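Local structure of putative extracellular solute-binding protein (Bordetella bronchiseptica, 4P56) at residues A[27-32]-A[59-64]; A[141-146]-A[237-242]; A[225-230]-A[291-296]. The protein probably serves as the periplasmic solute-binding protein of a TRAP transporter, and holds mandelate in its ligand pocket. One frame throughout, in Å; residues are numbered along the deposited sequence.

Interaction 1 of 3, residues A[27-32]-A[59-64]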
loop_
_atom_site.group_PDB
_atom_site.type_symbol
_atom_site.label_atom_id
_atom_site.label_comp_id
_atom_site.label_asym_id
_atom_site.label_seq_id
_atom_site.Cartn_x
_atom_site.Cartn_y
_atom_site.Cartn_z
ATOM N N VAL A 27 13.229 24.086 11.524
ATOM C CA VAL A 27 13.368 23.217 10.350
ATOM C C VAL A 27 12.030 22.918 9.686
ATOM O O VAL A 27 11.113 22.355 10.298
ATOM C CB VAL A 27 14.035 21.884 10.691
ATOM C CG1 VAL A 27 14.035 20.958 9.472
ATOM C CG2 VAL A 27 15.463 22.092 11.164
ATOM N N GLU A 28 11.948 23.298 8.422
ATOM C CA GLU A 28 10.809 23.023 7.581
ATOM C C GLU A 28 11.201 21.878 6.649
ATOM O O GLU A 28 12.142 21.989 5.880
ATOM C CB GLU A 28 10.461 24.281 6.788
ATOM C CG GLU A 28 9.122 24.231 6.133
ATOM C CD GLU A 28 8.687 25.588 5.620
ATOM O OE1 GLU A 28 9.525 26.308 5.046
ATOM O OE2 GLU A 28 7.498 25.928 5.773
ATOM N N LEU A 29 10.496 20.769 6.748
ATOM C CA LEU A 29 10.783 19.629 5.927
ATOM C C LEU A 29 9.910 19.670 4.684
ATOM O O LEU A 29 8.673 19.720 4.783
ATOM C CB LEU A 29 10.518 18.368 6.729
ATOM C CG LEU A 29 11.427 18.179 7.953
ATOM C CD1 LEU A 29 10.864 17.069 8.863
ATOM C CD2 LEU A 29 12.848 17.844 7.527
ATOM N N THR A 30 10.506 19.618 3.512
ATOM C CA THR A 30 9.674 19.596 2.330
ATOM C C THR A 30 9.159 18.166 2.107
ATOM O O THR A 30 9.867 17.184 2.376
ATOM C CB THR A 30 10.421 20.094 1.083
ATOM O OG1 THR A 30 11.641 19.354 0.899
ATOM C CG2 THR A 30 10.753 21.584 1.233
ATOM N N LEU A 31 7.930 18.084 1.605
ATOM C CA LEU A 31 7.222 16.848 1.347
ATOM C C LEU A 31 6.728 16.848 -0.102
ATOM O O LEU A 31 6.057 17.777 -0.515
ATOM C CB LEU A 31 6.030 16.755 2.302
ATOM C CG LEU A 31 4.985 15.708 1.966
ATOM C CD1 LEU A 31 5.540 14.287 2.094
ATOM C CD2 LEU A 31 3.775 15.921 2.898
ATOM N N SER A 32 7.069 15.827 -0.886
ATOM C CA SER A 32 6.482 15.682 -2.213
ATOM C C SER A 32 5.482 14.537 -2.212
ATOM O O SER A 32 5.752 13.483 -1.653
ATOM C CB SER A 32 7.539 15.405 -3.292
ATOM O OG SER A 32 6.961 15.389 -4.595
ATOM N N GLY A 59 6.506 23.962 16.937
ATOM C CA GLY A 59 6.789 24.646 15.690
ATOM C C GLY A 59 8.207 24.488 15.204
ATOM O O GLY A 59 8.558 24.969 14.143
ATOM N N ARG A 60 9.042 23.794 15.958
ATOM C CA ARG A 60 10.445 23.695 15.555
ATOM C C ARG A 60 10.643 22.805 14.333
ATOM O O ARG A 60 11.655 22.932 13.616
ATOM C CB ARG A 60 11.282 23.170 16.711
ATOM C CG ARG A 60 11.529 24.200 17.775
ATOM C CD ARG A 60 12.486 23.677 18.803
ATOM N NE ARG A 60 12.050 22.394 19.323
ATOM C CZ ARG A 60 11.287 22.237 20.402
ATOM N NH1 ARG A 60 10.864 23.288 21.091
ATOM N NH2 ARG A 60 10.936 21.015 20.795
ATOM N N VAL A 61 9.700 21.895 14.115
ATOM C CA VAL A 61 9.702 21.011 12.946
ATOM C C VAL A 61 8.342 21.073 12.280
ATOM O O VAL A 61 7.332 20.808 12.909
ATOM C CB VAL A 61 10.026 19.528 13.315
ATOM C CG1 VAL A 61 10.112 18.639 12.059
ATOM C CG2 VAL A 61 11.345 19.462 14.090
ATOM N N THR A 62 8.319 21.454 11.007
ATOM C CA THR A 62 7.075 21.429 10.248
ATOM C C THR A 62 7.287 20.717 8.916
ATOM O O THR A 62 8.443 20.548 8.464
ATOM C CB THR A 62 6.588 22.846 10.008
ATOM O OG1 THR A 62 7.585 23.547 9.270
ATOM C CG2 THR A 62 6.374 23.551 11.351
ATOM N N LEU A 63 6.182 20.270 8.325
ATOM C CA LEU A 63 6.176 19.616 7.012
ATOM C C LEU A 63 5.523 20.574 6.033
ATOM O O LEU A 63 4.421 21.070 6.290
ATOM C CB LEU A 63 5.307 18.377 7.013
ATOM C CG LEU A 63 5.637 17.118 7.772
ATOM C CD1 LEU A 63 4.578 16.100 7.377
ATOM C CD2 LEU A 63 7.041 16.657 7.432
ATOM N N ARG A 64 6.185 20.848 4.916
ATOM C CA ARG A 64 5.594 21.722 3.897
ATOM C C ARG A 64 5.317 20.876 2.675
ATOM O O ARG A 64 6.248 20.327 2.083
ATOM C CB ARG A 64 6.536 22.887 3.570
ATOM C CG ARG A 64 6.165 23.714 2.313
ATOM C CD ARG A 64 6.739 25.136 2.350
ATOM N NE ARG A 64 8.176 25.186 2.609
ATOM C CZ ARG A 64 9.130 25.047 1.686
ATOM N NH1 ARG A 64 8.814 24.867 0.406
ATOM N NH2 ARG A 64 10.414 25.119 2.039
HETATM O O HOH W 1 9.578 24.673 11.205
#
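E28 and R64 form a salt bridge across two neighbouring parallel strands: R64 NE lies 3.0 Å from E28 OE1, and NH2 makes a weak second bond to the same oxygen. The carboxylate oxygen sits near the guanidinium plane, whereas the nitrogen approaches from above the carboxylate, the two planes standing 74° apart. NE and NH2 thus share the single oxygen OE1, and the two groups are not coplanar. R64 starts with CG anti to the backbone N (chi1 168°), then bends at chi3 (52°), which swings the guanidinium across toward strand 28-31, with NE facing E28 and NH2 near T30. One face of the guanidinium is covered by T30 CG2, 3.6 Å from R64 NH2.

Beneath these side chains the backbones are stitched in parallel register, with L29 N bonded to T62 O at 2.7 Å and R64 N to L29 O at 2.7 Å; V27 and L31 extend the pattern at its ends. The two strands are the first and last elements of a beta-alpha-beta unit whose crossover is helix 40-56. Between V27 and G59 a water joins T62 OG1 to G59 O and, weakly, to V27 O.

The other face of the sheet is apolar. L29 CD1 packs on V61 CG1 at 3.6 Å, and L29 CB meets L63 CD2 at 3.9 Å. Helix 40-56 lies against this side, with I53 touching V61 and W49 touching L63.

Interaction 2 of 3, residues A[141-146]-A[237-242]. With RMN ((R)-mandelic acid), chain D.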
loop_
_atom_site.group_PDB
_atom_site.type_symbol
_atom_site.label_atom_id
_atom_site.label_comp_id
_atom_site.label_asym_id
_atom_site.label_seq_id
_atom_site.Cartn_x
_atom_site.Cartn_y
_atom_site.Cartn_z
ATOM N N LEU A 141 10.886 5.812 8.411
ATOM C CA LEU A 141 10.115 6.257 9.574
ATOM C C LEU A 141 8.999 5.240 9.906
ATOM O O LEU A 141 8.732 4.957 11.070
ATOM C CB LEU A 141 9.525 7.642 9.336
ATOM C CG LEU A 141 10.517 8.790 9.280
ATOM C CD1 LEU A 141 9.796 10.088 8.920
ATOM C CD2 LEU A 141 11.311 8.979 10.624
ATOM N N GLY A 142 8.353 4.686 8.890
ATOM C CA GLY A 142 7.232 3.795 9.142
ATOM C C GLY A 142 6.697 3.179 7.868
ATOM O O GLY A 142 7.100 3.578 6.780
ATOM N N ILE A 143 5.814 2.199 8.027
ATOM C CA ILE A 143 5.196 1.522 6.917
ATOM C C ILE A 143 3.710 1.438 7.223
ATOM O O ILE A 143 3.309 1.344 8.372
ATOM C CB ILE A 143 5.769 0.100 6.737
ATOM C CG1 ILE A 143 7.209 0.158 6.239
ATOM C CG2 ILE A 143 4.906 -0.707 5.782
ATOM C CD1 ILE A 143 7.946 -1.204 6.343
ATOM N N TYR A 144 2.895 1.478 6.190
ATOM C CA TYR A 144 1.471 1.246 6.323
ATOM C C TYR A 144 1.025 0.418 5.105
ATOM O O TYR A 144 1.774 0.225 4.161
ATOM C CB TYR A 144 0.674 2.578 6.419
ATOM C CG TYR A 144 0.841 3.517 5.225
ATOM C CD1 TYR A 144 0.167 3.298 4.044
ATOM C CD2 TYR A 144 1.677 4.603 5.291
ATOM C CE1 TYR A 144 0.322 4.138 2.959
ATOM C CE2 TYR A 144 1.846 5.457 4.211
ATOM C CZ TYR A 144 1.169 5.210 3.046
ATOM O OH TYR A 144 1.329 6.050 1.963
ATOM N N ALA A 145 -0.216 -0.036 5.137
ATOM C CA ALA A 145 -0.777 -0.819 4.032
ATOM C C ALA A 145 -2.145 -0.268 3.751
ATOM O O ALA A 145 -2.762 0.306 4.649
ATOM C CB ALA A 145 -0.881 -2.262 4.427
ATOM N N HIS A 146 -2.640 -0.433 2.525
ATOM C CA HIS A 146 -4.022 -0.079 2.271
ATOM C C HIS A 146 -4.961 -1.244 2.609
ATOM O O HIS A 146 -4.530 -2.270 3.149
ATOM C CB HIS A 146 -4.220 0.494 0.843
ATOM C CG HIS A 146 -4.013 -0.466 -0.307
ATOM N ND1 HIS A 146 -4.700 -1.660 -0.452
ATOM C CD2 HIS A 146 -3.304 -0.316 -1.457
ATOM C CE1 HIS A 146 -4.372 -2.223 -1.599
ATOM N NE2 HIS A 146 -3.521 -1.426 -2.234
ATOM N N THR A 237 1.950 -2.202 0.484
ATOM C CA THR A 237 2.485 -1.462 1.623
ATOM C C THR A 237 3.201 -0.252 1.070
ATOM O O THR A 237 3.751 -0.317 -0.014
ATOM C CB THR A 237 3.439 -2.317 2.491
ATOM O OG1 THR A 237 4.404 -2.989 1.674
ATOM C CG2 THR A 237 2.642 -3.400 3.278
ATOM N N HIS A 238 3.180 0.837 1.817
ATOM C CA HIS A 238 3.979 1.988 1.500
ATOM C C HIS A 238 4.938 2.267 2.641
ATOM O O HIS A 238 4.686 1.883 3.782
ATOM C CB HIS A 238 3.078 3.219 1.331
ATOM C CG HIS A 238 2.168 3.161 0.154
ATOM N ND1 HIS A 238 1.258 4.163 -0.112
ATOM C CD2 HIS A 238 1.985 2.219 -0.804
ATOM C CE1 HIS A 238 0.576 3.855 -1.202
ATOM N NE2 HIS A 238 0.997 2.679 -1.637
ATOM N N ALA A 239 6.015 2.973 2.342
ATOM C CA ALA A 239 6.954 3.411 3.376
ATOM C C ALA A 239 6.960 4.932 3.463
ATOM O O ALA A 239 6.928 5.605 2.450
ATOM C CB ALA A 239 8.355 2.903 3.068
ATOM N N VAL A 240 7.021 5.477 4.682
ATOM C CA VAL A 240 7.300 6.897 4.829
ATOM C C VAL A 240 8.805 7.051 5.197
ATOM O O VAL A 240 9.297 6.429 6.151
ATOM C CB VAL A 240 6.396 7.518 5.891
ATOM C CG1 VAL A 240 6.793 8.972 6.128
ATOM C CG2 VAL A 240 4.950 7.426 5.450
ATOM N N ILE A 241 9.517 7.870 4.430
ATOM C CA ILE A 241 10.959 7.986 4.515
ATOM C C ILE A 241 11.400 9.454 4.655
ATOM O O ILE A 241 10.678 10.377 4.255
ATOM C CB ILE A 241 11.649 7.327 3.279
ATOM C CG1 ILE A 241 11.142 7.921 1.985
ATOM C CG2 ILE A 241 11.343 5.797 3.216
ATOM C CD1 ILE A 241 11.929 7.529 0.762
ATOM N N ILE A 242 12.580 9.651 5.250
ATOM C CA ILE A 242 13.154 10.977 5.388
ATOM C C ILE A 242 14.629 10.960 5.057
ATOM O O ILE A 242 15.355 9.990 5.304
ATOM C CB ILE A 242 12.883 11.575 6.810
ATOM C CG1 ILE A 242 13.376 13.011 6.879
ATOM C CG2 ILE A 242 13.524 10.706 7.894
ATOM C CD1 ILE A 242 12.836 13.783 8.109
HETATM C C1 RMN D . -1.822 2.291 -4.638
HETATM C C2 RMN D . -1.287 3.563 -4.497
HETATM C C3 RMN D . -2.089 4.628 -4.127
HETATM C C4 RMN D . -3.447 4.445 -3.933
HETATM C C5 RMN D . -3.992 3.173 -4.085
HETATM C C6 RMN D . -3.176 2.109 -4.432
HETATM C C7 RMN D . -0.950 1.139 -5.058
HETATM C C10 RMN D . -1.252 0.806 -6.488
HETATM O O8 RMN D . -1.201 -0.012 -4.346
HETATM O O11 RMN D . -2.162 -0.033 -6.810
HETATM O O12 RMN D . -0.626 1.419 -7.405
#
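Y144 and H238 face each other as a hydrogen-bonded pair of an antiparallel sheet, and their side chains are hydrogen-bonded as well, Y144 OH 2.8 Å from H238 ND1, at the edge of the imidazole and near its plane. The phenol ring rests on H238 CB, which sits over one face 3.2 Å from Y144 CZ, while V240 CG2 touches the ring edge at CE2. The phenol and imidazole planes are inclined at 64°. Y144 can lean across because its CG stands between the backbone N and carbonyl carbon (chi1 59°). With ND1 engaged, the far edge of H238 is turned to (R)-mandelate, whose C2 is 3.8 Å from NE2; D236, which also bonds the ligand, makes a weak hydrogen bond to that nitrogen. H146, just past the strand end, brings its ring edge to mandelate O8.

Further out, F45 and W274 meet the Y144 ring. Strand 237-242 is the central one of three, flanked by 87-91 on its other side. At the L141 end the pairing is broken by a classic beta bulge, L141 and G142 both facing V240: L141 N donates to V240 O at 2.8 Å, and G142 N reaches the same oxygen weakly at 3.4 Å.

Interaction 3 of 3, residues A[225-230]-A[291-296]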
loop_
_atom_site.group_PDB
_atom_site.type_symbol
_atom_site.label_atom_id
_atom_site.label_comp_id
_atom_site.label_asym_id
_atom_site.label_seq_id
_atom_site.Cartn_x
_atom_site.Cartn_y
_atom_site.Cartn_z
ATOM N N HIS A 225 -17.964 -3.520 -12.735
ATOM C CA HIS A 225 -17.899 -4.840 -12.113
ATOM C C HIS A 225 -16.843 -4.847 -11.030
ATOM O O HIS A 225 -15.782 -4.239 -11.181
ATOM C CB HIS A 225 -17.560 -5.897 -13.161
ATOM C CG HIS A 225 -18.551 -5.973 -14.286
ATOM N ND1 HIS A 225 -19.672 -6.774 -14.248
ATOM C CD2 HIS A 225 -18.578 -5.350 -15.489
ATOM C CE1 HIS A 225 -20.353 -6.633 -15.373
ATOM N NE2 HIS A 225 -19.719 -5.763 -16.137
ATOM N N ALA A 226 -17.150 -5.498 -9.921
ATOM C CA ALA A 226 -16.185 -5.635 -8.832
ATOM C C ALA A 226 -16.388 -6.971 -8.139
ATOM O O ALA A 226 -17.533 -7.345 -7.837
ATOM C CB ALA A 226 -16.361 -4.498 -7.806
ATOM N N THR A 227 -15.286 -7.652 -7.835
ATOM C CA THR A 227 -15.331 -8.886 -7.047
ATOM C C THR A 227 -14.478 -8.722 -5.820
ATOM O O THR A 227 -13.301 -8.408 -5.907
ATOM C CB THR A 227 -14.863 -10.102 -7.856
ATOM O OG1 THR A 227 -15.752 -10.255 -8.976
ATOM C CG2 THR A 227 -14.896 -11.379 -6.983
ATOM N N GLU A 228 -15.106 -8.887 -4.669
ATOM C CA GLU A 228 -14.431 -8.736 -3.398
ATOM C C GLU A 228 -14.114 -10.108 -2.862
ATOM O O GLU A 228 -14.800 -11.076 -3.166
ATOM C CB GLU A 228 -15.318 -8.006 -2.403
ATOM C CG GLU A 228 -15.665 -6.586 -2.793
ATOM C CD GLU A 228 -16.456 -5.929 -1.701
ATOM O OE1 GLU A 228 -17.693 -6.013 -1.749
ATOM O OE2 GLU A 228 -15.839 -5.387 -0.749
ATOM N N PHE A 229 -13.070 -10.166 -2.043
ATOM C CA PHE A 229 -12.566 -11.409 -1.497
ATOM C C PHE A 229 -12.364 -11.222 0.002
ATOM O O PHE A 229 -11.850 -10.189 0.430
ATOM C CB PHE A 229 -11.200 -11.695 -2.111
ATOM C CG PHE A 229 -11.243 -12.092 -3.560
ATOM C CD1 PHE A 229 -11.312 -11.133 -4.554
ATOM C CD2 PHE A 229 -11.194 -13.428 -3.921
ATOM C CE1 PHE A 229 -11.339 -11.495 -5.871
ATOM C CE2 PHE A 229 -11.229 -13.790 -5.233
ATOM C CZ PHE A 229 -11.288 -12.815 -6.216
ATOM N N PRO A 230 -12.722 -12.229 0.797
ATOM C CA PRO A 230 -12.500 -12.124 2.234
ATOM C C PRO A 230 -11.033 -11.943 2.559
ATOM O O PRO A 230 -10.190 -12.731 2.130
ATOM C CB PRO A 230 -13.027 -13.458 2.771
ATOM C CG PRO A 230 -14.083 -13.855 1.779
ATOM C CD PRO A 230 -13.501 -13.430 0.448
ATOM N N GLU A 291 -21.945 -4.078 -10.817
ATOM C CA GLU A 291 -22.345 -5.435 -10.446
ATOM C C GLU A 291 -21.354 -5.979 -9.438
ATOM O O GLU A 291 -20.207 -6.309 -9.756
ATOM C CB GLU A 291 -22.425 -6.373 -11.645
ATOM C CG GLU A 291 -22.907 -7.768 -11.250
ATOM C CD GLU A 291 -22.896 -8.774 -12.389
ATOM O OE1 GLU A 291 -22.522 -8.407 -13.527
ATOM O OE2 GLU A 291 -23.285 -9.941 -12.141
ATOM N N LEU A 292 -21.810 -6.098 -8.200
ATOM C CA LEU A 292 -20.923 -6.399 -7.095
ATOM C C LEU A 292 -20.956 -7.893 -6.753
ATOM O O LEU A 292 -22.009 -8.445 -6.442
ATOM C CB LEU A 292 -21.368 -5.578 -5.896
ATOM C CG LEU A 292 -20.505 -5.720 -4.645
ATOM C CD1 LEU A 292 -19.056 -5.305 -4.911
ATOM C CD2 LEU A 292 -21.092 -4.885 -3.492
ATOM N N VAL A 293 -19.800 -8.541 -6.797
ATOM C CA VAL A 293 -19.713 -9.976 -6.542
ATOM C C VAL A 293 -18.936 -10.223 -5.259
ATOM O O VAL A 293 -17.951 -9.530 -4.982
ATOM C CB VAL A 293 -19.021 -10.692 -7.730
ATOM C CG1 VAL A 293 -18.837 -12.181 -7.458
ATOM C CG2 VAL A 293 -19.820 -10.488 -8.987
ATOM N N LYS A 294 -19.402 -11.179 -4.458
ATOM C CA LYS A 294 -18.591 -11.724 -3.372
ATOM C C LYS A 294 -18.016 -13.035 -3.878
ATOM O O LYS A 294 -18.757 -13.941 -4.238
ATOM C CB LYS A 294 -19.408 -11.967 -2.110
ATOM C CG LYS A 294 -18.586 -12.550 -0.950
ATOM C CD LYS A 294 -19.371 -12.481 0.367
ATOM C CE LYS A 294 -18.598 -13.032 1.564
ATOM N NZ LYS A 294 -18.622 -14.525 1.661
ATOM N N ALA A 295 -16.693 -13.139 -3.900
ATOM C CA ALA A 295 -16.044 -14.344 -4.400
ATOM C C ALA A 295 -16.648 -15.556 -3.719
ATOM O O ALA A 295 -16.703 -15.605 -2.500
ATOM C CB ALA A 295 -14.537 -14.290 -4.123
ATOM N N ASP A 296 -17.096 -16.541 -4.483
ATOM C CA ASP A 296 -17.676 -17.731 -3.843
ATOM C C ASP A 296 -16.551 -18.668 -3.439
ATOM O O ASP A 296 -15.396 -18.411 -3.783
ATOM C CB ASP A 296 -18.744 -18.404 -4.711
ATOM C CG ASP A 296 -18.184 -19.044 -5.969
ATOM O OD1 ASP A 296 -16.967 -19.233 -6.083
ATOM O OD2 ASP A 296 -18.991 -19.393 -6.849
HETATM O O HOH W 2 -19.469 -8.272 -11.711
HETATM O O HOH W 3 -18.893 -8.058 -2.633
#
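Strands 225-228 and 291-294 run parallel at one margin of the six-stranded mixed sheet, where 291-294 is the outermost strand and 225-228 pairs on its other side with 149-153. A226 N bonds E291 O, V293 N bonds A226 O at 2.8 Å, and E228 N bonds V293 O at 2.9 Å. A last bond, from A295 N to E228 O, continues the pairing beyond the strands, and D296 then N-caps helix 297-307.

On one face, T227 and V293 run alongside each other, T227 OG1 3.5 Å from V293 CB; that hydroxyl is hydrogen-bonded to V158 O. Nearby, E291 OE1 comes to the edge of the H225 ring, 3.4 Å from CE1, and a water links H225 ND1 to E291 O. The opposite face carries A226, L292 and E228. L292 CD1 packs against A226 CB at 4.0 Å. L292 CD1 also touches E228 OE1 at 3.5 Å.

Past the strands, A295 CB sits over the face of the F229 ring, 3.8 Å from its centroid, in a CH-pi contact. Helix 297-307 adds L299 against both T227 and F229.

E228 reaches its polar partners with CG anti to the carbonyl carbon (chi1 -63°) and the chain extended beyond it. OE2 forms a salt bridge with R282, while a water connects OE1 to V293 O, weakly at the carbonyl end. The R282 salt bridge would favour a charged carboxylate even with a leucine methyl beside it.

The three contacts belong to three separate sheets and follow the long axis of the chain, with interaction 2 nearest its centre and interactions 1 and 3 on opposite sides of it, their centres about 42 Å apart. Interactions 1 and 2 touch: L29 CD1 packs on I242 CD1 at 3.9 Å, and helix 40-56 contacts both. Interaction 3 stays about 11 Å from interaction 2 at the nearest atoms, yet strands 225-228 and 237-242 are consecutive, so the chain passes directly from the six-stranded sheet to the three-stranded one. Interaction 1 closes before the other two, which interleave in sequence. Of the three, interaction 2 contributes residues to the mandelate pocket.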